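Local coordinates for putative rhamnosidase (Streptomyces avermitilis, PDB 3W5N), which hydrolyses terminal non-reducing alpha-L-rhamnose residues from citrus flavonoids and gum arabic and carries a calcium-dependent rhamnose-binding module, at residues W618-N623 with A652-S657; T162-D167 with S217-L222. All coordinates share one frame; numbering follows the deposited sequence.

Along the chain the two contacts follow in series: contact 2 (162-167 with 217-222) closes before contact 1 (618-623 with 652-657) opens. They share no sheet or helix, and their centres lie about 59 Å apart, with about 44 Å between nearest atoms, so they do not touch each other. Contact 2 joins neighbouring strands 156-165 and 218-227 within the carbohydrate-binding module, far out from the centre of the chain. Contact 1 joins the ends of helices 607-622 and 641-654 in the six-hairpin glycosidase domain, close to the centre. A bound rhamnose touches each: one at the catalytic domain, the other on the CBM67 module away from its annotated site.

Contact 1 of 2, residues W618-N623 with A652-S657; sequences WGQRGN and AYTMES. With RAM (alpha-L-rhamnopyranose), chain E.
Gln-620 reaches from the last turn of helix 607-622 to where helix 641-654 ends at Thr-654 and the chain leaves helical geometry at Met-655, joining two helices of the (alpha/alpha)6-barrel glycosidase domain. Its CG is anti to the backbone N (chi1 179°) and the chain runs straight on, carrying the amide to a pocket of Thr-654, Met-655 and Ser-657. This is the tight part. Met-655 and Gln-620 lie alongside, running opposite ways: Gln-620 CD lies 3.7 Å from Met-655 CG, and Gln-620 CG 3.9 Å from Met-655 SD. The amide meets the hydroxyls of Thr-654 and Ser-657; Thr-654 OG1 is hydrogen-bonded to Thr-650 O.

The looser side is at Arg-621, whose CB comes no closer than 4.3 Å to Met-655 SD. From there the chain, bent at chi3 (87°), leads to a bound rhamnose. NH2 of Arg-621 donates to the ring oxygen O5 of the sugar at 2.8 Å, and NH1 of Arg-621 to its O2 at 3.0 Å. The guanidinium lies face to face with the indole of Trp-618, Arg-621 CZ standing 3.7 Å above the ring plane; Thr-617 OG1 and the sugar together fix its rotation.

All the touching residues are buried. Strand 587-594 covers the contact through His-593, touching Arg-621 and Met-655; strand 480-493 supplies Lys-484, also hydrogen-bonded to the sugar, and helix 923-929 packs on Thr-654.

Contact 2 of 2, residues T162-D167 with S217-L222; sequences TVDLPD and SGNNTL. With RAM (alpha-L-rhamnopyranose), chain F.
An antiparallel pairing of neighbouring strands inside a five-stranded sheet of the CBM67 beta-sandwich joins the end of strand 156-165 to the start of strand 218-227. Four backbone hydrogen bonds hold it. In the hydrogen-bonded pair Val-163 with Asn-220, Val-163 N to Asn-220 O and Asn-220 N to Val-163 O both measure 2.9 Å. In the next such pair, Leu-165 N bonds to Gly-218 O at 2.8 Å, and Gly-218 N answers to Leu-165 O. Asp-164 OD1 lies 3.2 Å from Gly-218 CA. The positive phi of Gly-218 (80°) favours glycine there.

On the face of Thr-162, Asp-164, Asn-219 and Thr-221, the two threonine hydroxyls share a hydrogen bond, Thr-162 OG1 to Thr-221 OG1, at 3.2 Å. Thr-162 OG1 also bonds to O4 of a bound rhamnose at 3.0 Å, so one hydroxyl links strand partner and sugar; this sugar is apart from the calcium site of Asp-179 and Asn-180. Thr-162 CG2 packs against Asn-219 CB, and Asn-219 ND2 rests on Asp-164 CB (3.6 Å), amide and carboxylate planes 69° apart. At the outer end a water bridges Asp-167 OD1 and Ser-217 OG.

On the other face, Leu-165 and Asn-220 cross at about a right angle, with Leu-165 CD1 3.5 Å from Asn-220 CG; the amide is held by His-216 O. Val-163 CG2 meets Leu-222 CD1.

This mostly apolar face turns to the opposing four-stranded sheet, where Leu-165 packs on Leu-242 and Leu-222 on Leu-240 of strand 235-244, and Val-163 on Ile-251 of strand 248-252. Within their own sheet, strands 258-260 and 181-186 flank the pair.

Contact 1 of 2, residues W618-N623 with A652-S657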
ATOM      1  N   TRP A 618       8.871  -4.424  -9.536  1.00  9.12           N
ATOM      2  CA  TRP A 618       8.435  -3.029  -9.450  1.00  9.48           C
ATOM      3  C   TRP A 618       6.912  -2.872  -9.174  1.00  9.77           C
ATOM      4  O   TRP A 618       6.503  -1.986  -8.411  1.00  9.99           O
ATOM      5  CB  TRP A 618       8.927  -2.222 -10.684  1.00  8.99           C
ATOM      6  CG  TRP A 618      10.368  -1.769 -10.557  1.00  9.03           C
ATOM      7  CD1 TRP A 618      11.479  -2.372 -11.080  1.00  8.96           C
ATOM      8  CD2 TRP A 618      10.832  -0.600  -9.868  1.00  8.90           C
ATOM      9  NE1 TRP A 618      12.611  -1.657 -10.742  1.00  9.48           N
ATOM     10  CE2 TRP A 618      12.238  -0.568  -9.991  1.00  9.01           C
ATOM     11  CE3 TRP A 618      10.188   0.408  -9.128  1.00  8.65           C
ATOM     12  CZ2 TRP A 618      13.026   0.467  -9.436  1.00  9.02           C
ATOM     13  CZ3 TRP A 618      10.973   1.426  -8.554  1.00  8.60           C
ATOM     14  CH2 TRP A 618      12.370   1.444  -8.719  1.00  9.01           C
ATOM     15  N   GLY A 619       6.078  -3.725  -9.772  1.00  9.45           N
ATOM     16  CA  GLY A 619       4.643  -3.750  -9.501  1.00  9.56           C
ATOM     17  C   GLY A 619       4.375  -4.144  -8.057  1.00 10.04           C
ATOM     18  O   GLY A 619       3.502  -3.583  -7.396  1.00 10.06           O
ATOM     19  N   GLN A 620       5.170  -5.087  -7.549  1.00  9.76           N
ATOM     20  CA  GLN A 620       5.015  -5.487  -6.159  1.00  9.55           C
ATOM     21  C   GLN A 620       5.387  -4.337  -5.218  1.00  9.25           C
ATOM     22  O   GLN A 620       4.593  -3.958  -4.349  1.00  8.73           O
ATOM     23  CB  GLN A 620       5.902  -6.677  -5.830  1.00  9.60           C
ATOM     24  CG  GLN A 620       5.782  -7.117  -4.361  1.00 10.20           C
ATOM     25  CD  GLN A 620       6.602  -8.364  -4.050  1.00 10.80           C
ATOM     26  OE1 GLN A 620       6.506  -8.961  -2.955  1.00 11.10           O
ATOM     27  NE2 GLN A 620       7.448  -8.726  -4.975  1.00 11.04           N
ATOM     28  N   ARG A 621       6.587  -3.798  -5.369  1.00  8.95           N
ATOM     29  CA  ARG A 621       7.047  -2.806  -4.400  1.00  9.19           C
ATOM     30  C   ARG A 621       6.187  -1.567  -4.470  1.00  9.23           C
ATOM     31  O   ARG A 621       5.920  -0.926  -3.447  1.00  9.27           O
ATOM     32  CB  ARG A 621       8.529  -2.475  -4.576  1.00  9.40           C
ATOM     33  CG  ARG A 621       8.845  -1.547  -5.746  1.00  9.63           C
ATOM     34  CD  ARG A 621      10.347  -1.422  -5.856  1.00  9.89           C
ATOM     35  NE  ARG A 621      10.879  -2.513  -6.678  1.00 10.24           N
ATOM     36  CZ  ARG A 621      12.167  -2.711  -6.948  1.00 10.60           C
ATOM     37  NH1 ARG A 621      13.091  -1.919  -6.415  1.00 10.84           N
ATOM     38  NH2 ARG A 621      12.535  -3.732  -7.733  1.00 10.49           N
ATOM     39  N   GLY A 622       5.718  -1.241  -5.669  1.00  9.14           N
ATOM     40  CA  GLY A 622       4.858  -0.062  -5.828  1.00  9.51           C
ATOM     41  C   GLY A 622       3.528  -0.175  -5.078  1.00  9.56           C
ATOM     42  O   GLY A 622       2.882   0.838  -4.755  1.00  9.93           O
ATOM     43  N   ASN A 623       3.085  -1.408  -4.842  1.00  9.35           N
ATOM     44  CA  ASN A 623       1.803  -1.644  -4.199  1.00  9.45           C
ATOM     45  C   ASN A 623       1.913  -2.237  -2.786  1.00  9.41           C
ATOM     46  O   ASN A 623       0.937  -2.741  -2.249  1.00  9.23           O
ATOM     47  CB  ASN A 623       0.924  -2.542  -5.086  1.00  9.60           C
ATOM     48  CG  ASN A 623       0.349  -1.785  -6.258  1.00 10.34           C
ATOM     49  OD1 ASN A 623      -0.567  -0.986  -6.090  1.00 10.26           O
ATOM     50  ND2 ASN A 623       0.913  -2.004  -7.456  1.00 10.45           N
ATOM     51  N   ALA A 652       5.798 -13.740  -2.397  1.00 10.93           N
ATOM     52  CA  ALA A 652       6.596 -14.395  -1.348  1.00 11.40           C
ATOM     53  C   ALA A 652       7.913 -14.974  -1.872  1.00 11.80           C
ATOM     54  O   ALA A 652       8.787 -15.371  -1.082  1.00 12.14           O
ATOM     55  CB  ALA A 652       5.768 -15.464  -0.640  1.00 11.47           C
ATOM     56  N   TYR A 653       8.068 -15.023  -3.201  1.00 11.25           N
ATOM     57  CA  TYR A 653       9.382 -15.276  -3.779  1.00 11.30           C
ATOM     58  C   TYR A 653      10.225 -13.992  -3.774  1.00 10.93           C
ATOM     59  O   TYR A 653      11.359 -13.995  -3.330  1.00 10.99           O
ATOM     60  CB  TYR A 653       9.247 -15.744  -5.227  1.00 11.49           C
ATOM     61  CG  TYR A 653       9.091 -17.227  -5.480  1.00 11.96           C
ATOM     62  CD1 TYR A 653      10.204 -18.090  -5.418  1.00 12.86           C
ATOM     63  CD2 TYR A 653       7.862 -17.754  -5.872  1.00 12.07           C
ATOM     64  CE1 TYR A 653      10.069 -19.450  -5.700  1.00 12.44           C
ATOM     65  CE2 TYR A 653       7.715 -19.108  -6.149  1.00 12.41           C
ATOM     66  CZ  TYR A 653       8.826 -19.946  -6.062  1.00 12.70           C
ATOM     67  OH  TYR A 653       8.685 -21.291  -6.357  1.00 13.45           O
ATOM     68  N   THR A 654       9.659 -12.901  -4.278  1.00 11.23           N
ATOM     69  CA  THR A 654      10.467 -11.731  -4.634  1.00 11.10           C
ATOM     70  C   THR A 654      10.787 -10.748  -3.498  1.00 10.86           C
ATOM     71  O   THR A 654      11.791 -10.047  -3.562  1.00 10.58           O
ATOM     72  CB  THR A 654       9.881 -10.992  -5.849  1.00 11.83           C
ATOM     73  OG1 THR A 654       8.462 -11.011  -5.774  1.00 13.18           O
ATOM     74  CG2 THR A 654      10.279 -11.713  -7.118  1.00 12.16           C
ATOM     75  N   MET A 655       9.927 -10.679  -2.482  1.00 10.86           N
ATOM     76  CA  MET A 655      10.258  -9.892  -1.280  1.00 10.84           C
ATOM     77  C   MET A 655       9.911 -10.699  -0.046  1.00 10.57           C
ATOM     78  O   MET A 655       9.025 -11.565  -0.097  1.00  9.89           O
ATOM     79  CB  MET A 655       9.481  -8.575  -1.235  1.00 11.69           C
ATOM     80  CG  MET A 655       9.770  -7.624  -2.379  1.00 12.31           C
ATOM     81  SD  MET A 655       8.891  -6.048  -2.246  1.00 14.30           S
ATOM     82  CE  MET A 655       9.794  -5.243  -0.924  1.00 14.23           C
ATOM     83  N   GLU A 656      10.599 -10.429   1.062  1.00 10.24           N
ATOM     84  CA  GLU A 656      10.150 -10.971   2.339  1.00 10.51           C
ATOM     85  C   GLU A 656       8.781 -10.337   2.621  1.00 10.25           C
ATOM     86  O   GLU A 656       8.697  -9.143   2.903  1.00 10.79           O
ATOM     87  CB  GLU A 656      11.158 -10.699   3.476  1.00 11.40           C
ATOM     88  CG  GLU A 656      10.708 -11.300   4.829  1.00 11.74           C
ATOM     89  CD  GLU A 656       9.906 -10.306   5.670  1.00 12.59           C
ATOM     90  OE1 GLU A 656      10.501  -9.281   6.063  1.00 12.76           O
ATOM     91  OE2 GLU A 656       8.683 -10.533   5.937  1.00 12.82           O
ATOM     92  N   SER A 657       7.720 -11.129   2.484  1.00  9.21           N
ATOM     93  CA  SER A 657       6.344 -10.627   2.512  1.00  9.34           C
ATOM     94  C   SER A 657       5.583 -11.142   3.717  1.00  9.22           C
ATOM     95  O   SER A 657       4.375 -10.891   3.844  1.00  9.27           O
ATOM     96  CB  SER A 657       5.579 -11.024   1.222  1.00  9.33           C
ATOM     97  OG  SER A 657       6.227 -10.524   0.056  1.00  9.61           O
TER
HETATM   98  C1  RAM E1204      15.690  -4.648  -6.149  1.00 25.87           C
HETATM   99  C2  RAM E1204      16.649  -3.560  -5.674  1.00 25.90           C
HETATM  100  C3  RAM E1204      17.812  -3.436  -6.649  1.00 26.36           C
HETATM  101  C4  RAM E1204      17.275  -3.175  -8.070  1.00 26.92           C
HETATM  102  C5  RAM E1204      16.274  -4.262  -8.485  1.00 27.08           C
HETATM  103  C6  RAM E1204      15.584  -3.991  -9.824  1.00 25.72           C
HETATM  104  O1  RAM E1204      16.349  -5.915  -6.059  1.00 25.70           O
HETATM  105  O2  RAM E1204      15.954  -2.305  -5.620  1.00 25.88           O
HETATM  106  O3  RAM E1204      18.633  -2.359  -6.182  1.00 27.28           O
HETATM  107  O4  RAM E1204      18.354  -3.118  -9.007  1.00 28.86           O
HETATM  108  O5  RAM E1204      15.246  -4.394  -7.490  1.00 25.24           O

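Contact 2 of 2, residues T162-D167 with S217-L222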
ATOM      1  N   THR A 162     -22.060  45.297  -2.787  1.00 14.36           N
ATOM      2  CA  THR A 162     -20.919  46.165  -2.500  1.00 15.84           C
ATOM      3  C   THR A 162     -20.785  46.281  -0.998  1.00 16.97           C
ATOM      4  O   THR A 162     -21.739  46.681  -0.317  1.00 16.99           O
ATOM      5  CB  THR A 162     -21.088  47.565  -3.104  1.00 16.28           C
ATOM      6  OG1 THR A 162     -21.246  47.439  -4.520  1.00 16.22           O
ATOM      7  CG2 THR A 162     -19.857  48.416  -2.797  1.00 16.73           C
ATOM      8  N   VAL A 163     -19.599  45.943  -0.502  1.00 17.25           N
ATOM      9  CA  VAL A 163     -19.332  45.952   0.933  1.00 19.00           C
ATOM     10  C   VAL A 163     -18.134  46.821   1.281  1.00 19.15           C
ATOM     11  O   VAL A 163     -17.152  46.854   0.544  1.00 16.94           O
ATOM     12  CB  VAL A 163     -19.121  44.534   1.483  1.00 19.77           C
ATOM     13  CG1 VAL A 163     -20.448  43.809   1.530  1.00 21.50           C
ATOM     14  CG2 VAL A 163     -18.082  43.765   0.672  1.00 19.20           C
ATOM     15  N   ASP A 164     -18.251  47.530   2.400  1.00 20.44           N
ATOM     16  CA  ASP A 164     -17.238  48.467   2.867  1.00 21.73           C
ATOM     17  C   ASP A 164     -16.319  47.715   3.840  1.00 21.84           C
ATOM     18  O   ASP A 164     -16.689  47.455   4.993  1.00 23.01           O
ATOM     19  CB  ASP A 164     -17.929  49.656   3.549  1.00 24.27           C
ATOM     20  CG  ASP A 164     -16.971  50.785   3.912  1.00 28.39           C
ATOM     21  OD1 ASP A 164     -15.739  50.631   3.784  1.00 27.93           O
ATOM     22  OD2 ASP A 164     -17.466  51.854   4.335  1.00 32.75           O
ATOM     23  N   LEU A 165     -15.133  47.350   3.368  1.00 19.99           N
ATOM     24  CA  LEU A 165     -14.227  46.501   4.149  1.00 20.56           C
ATOM     25  C   LEU A 165     -13.325  47.294   5.089  1.00 21.12           C
ATOM     26  O   LEU A 165     -13.013  48.455   4.817  1.00 19.16           O
ATOM     27  CB  LEU A 165     -13.389  45.620   3.221  1.00 20.13           C
ATOM     28  CG  LEU A 165     -14.199  44.684   2.305  1.00 20.12           C
ATOM     29  CD1 LEU A 165     -13.250  43.746   1.579  1.00 19.62           C
ATOM     30  CD2 LEU A 165     -15.259  43.891   3.079  1.00 20.06           C
ATOM     31  N   PRO A 166     -12.908  46.669   6.209  1.00 22.01           N
ATOM     32  CA  PRO A 166     -12.108  47.414   7.175  1.00 22.84           C
ATOM     33  C   PRO A 166     -10.687  47.707   6.700  1.00 23.07           C
ATOM     34  O   PRO A 166     -10.205  47.142   5.698  1.00 20.68           O
ATOM     35  CB  PRO A 166     -12.111  46.506   8.417  1.00 23.66           C
ATOM     36  CG  PRO A 166     -12.392  45.140   7.898  1.00 23.47           C
ATOM     37  CD  PRO A 166     -13.301  45.338   6.717  1.00 23.49           C
ATOM     38  N   ASP A 167     -10.035  48.611   7.423  1.00 24.11           N
ATOM     39  CA  ASP A 167      -8.642  48.938   7.201  1.00 24.39           C
ATOM     40  C   ASP A 167      -7.742  47.815   7.700  1.00 23.58           C
ATOM     41  O   ASP A 167      -8.179  46.967   8.499  1.00 22.66           O
ATOM     42  CB  ASP A 167      -8.298  50.231   7.941  1.00 28.18           C
ATOM     43  CG  ASP A 167      -9.099  51.413   7.439  1.00 31.42           C
ATOM     44  OD1 ASP A 167      -9.499  51.411   6.258  1.00 33.28           O
ATOM     45  OD2 ASP A 167      -9.343  52.342   8.227  1.00 35.39           O
ATOM     46  N   SER A 217      -9.343  47.864   1.355  1.00 20.99           N
ATOM     47  CA  SER A 217     -10.213  48.553   2.296  1.00 20.91           C
ATOM     48  C   SER A 217     -11.239  49.392   1.530  1.00 20.44           C
ATOM     49  O   SER A 217     -11.027  49.735   0.362  1.00 19.74           O
ATOM     50  CB  SER A 217      -9.390  49.452   3.225  1.00 22.86           C
ATOM     51  OG  SER A 217      -9.066  50.656   2.546  1.00 25.93           O
ATOM     52  N   GLY A 218     -12.338  49.731   2.199  1.00 20.01           N
ATOM     53  CA  GLY A 218     -13.387  50.530   1.575  1.00 19.33           C
ATOM     54  C   GLY A 218     -14.258  49.647   0.695  1.00 18.89           C
ATOM     55  O   GLY A 218     -14.341  48.438   0.911  1.00 18.22           O
ATOM     56  N   ASN A 219     -14.895  50.250  -0.306  1.00 18.91           N
ATOM     57  CA  ASN A 219     -15.921  49.564  -1.105  1.00 19.20           C
ATOM     58  C   ASN A 219     -15.344  48.544  -2.079  1.00 18.28           C
ATOM     59  O   ASN A 219     -14.517  48.889  -2.917  1.00 18.71           O
ATOM     60  CB  ASN A 219     -16.790  50.586  -1.871  1.00 19.94           C
ATOM     61  CG  ASN A 219     -17.811  51.305  -0.978  1.00 21.79           C
ATOM     62  OD1 ASN A 219     -18.260  52.414  -1.302  1.00 23.14           O
ATOM     63  ND2 ASN A 219     -18.201  50.675   0.118  1.00 21.53           N
ATOM     64  N   ASN A 220     -15.798  47.294  -1.956  1.00 16.53           N
ATOM     65  CA  ASN A 220     -15.430  46.191  -2.852  1.00 15.33           C
ATOM     66  C   ASN A 220     -16.725  45.650  -3.433  1.00 14.51           C
ATOM     67  O   ASN A 220     -17.693  45.449  -2.691  1.00 14.33           O
ATOM     68  CB  ASN A 220     -14.749  45.051  -2.082  1.00 15.45           C
ATOM     69  CG  ASN A 220     -13.376  45.416  -1.549  1.00 15.71           C
ATOM     70  OD1 ASN A 220     -12.383  44.799  -1.933  1.00 17.42           O
ATOM     71  ND2 ASN A 220     -13.305  46.400  -0.658  1.00 15.71           N
ATOM     72  N   THR A 221     -16.747  45.401  -4.734  1.00 13.83           N
ATOM     73  CA  THR A 221     -17.949  44.870  -5.377  1.00 13.80           C
ATOM     74  C   THR A 221     -17.821  43.404  -5.684  1.00 13.85           C
ATOM     75  O   THR A 221     -16.934  42.989  -6.424  1.00 14.17           O
ATOM     76  CB  THR A 221     -18.296  45.653  -6.636  1.00 14.23           C
ATOM     77  OG1 THR A 221     -18.591  47.004  -6.250  1.00 15.09           O
ATOM     78  CG2 THR A 221     -19.519  45.026  -7.364  1.00 14.25           C
ATOM     79  N   LEU A 222     -18.688  42.616  -5.058  1.00 13.85           N
ATOM     80  CA  LEU A 222     -18.728  41.186  -5.275  1.00 13.47           C
ATOM     81  C   LEU A 222     -19.863  40.907  -6.251  1.00 12.98           C
ATOM     82  O   LEU A 222     -20.928  41.501  -6.145  1.00 12.91           O
ATOM     83  CB  LEU A 222     -18.961  40.451  -3.940  1.00 14.52           C
ATOM     84  CG  LEU A 222     -18.105  40.910  -2.750  1.00 16.21           C
ATOM     85  CD1 LEU A 222     -18.452  40.171  -1.460  1.00 16.66           C
ATOM     86  CD2 LEU A 222     -16.631  40.758  -3.085  1.00 15.78           C
TER
HETATM   87  C1  RAM F1205     -22.717  53.842  -5.884  1.00 33.86           C
HETATM   88  C2  RAM F1205     -23.060  52.734  -6.919  1.00 32.22           C
HETATM   89  C3  RAM F1205     -21.862  51.781  -6.803  1.00 33.54           C
HETATM   90  C4  RAM F1205     -21.788  51.138  -5.409  1.00 34.53           C
HETATM   91  C5  RAM F1205     -21.697  52.234  -4.326  1.00 34.14           C
HETATM   92  C6  RAM F1205     -21.848  51.666  -2.915  1.00 32.59           C
HETATM   93  O1  RAM F1205     -21.447  54.505  -6.095  1.00 35.25           O
HETATM   94  O2  RAM F1205     -24.315  52.283  -6.405  1.00 30.61           O
HETATM   95  O3  RAM F1205     -21.814  50.792  -7.837  1.00 32.22           O
HETATM   96  O4  RAM F1205     -20.677  50.220  -5.372  1.00 33.61           O
HETATM   97  O5  RAM F1205     -22.690  53.279  -4.548  1.00 34.45           O
HETATM   98  O   HOH W   1      -7.564  52.388   4.488  1.00 45.98           O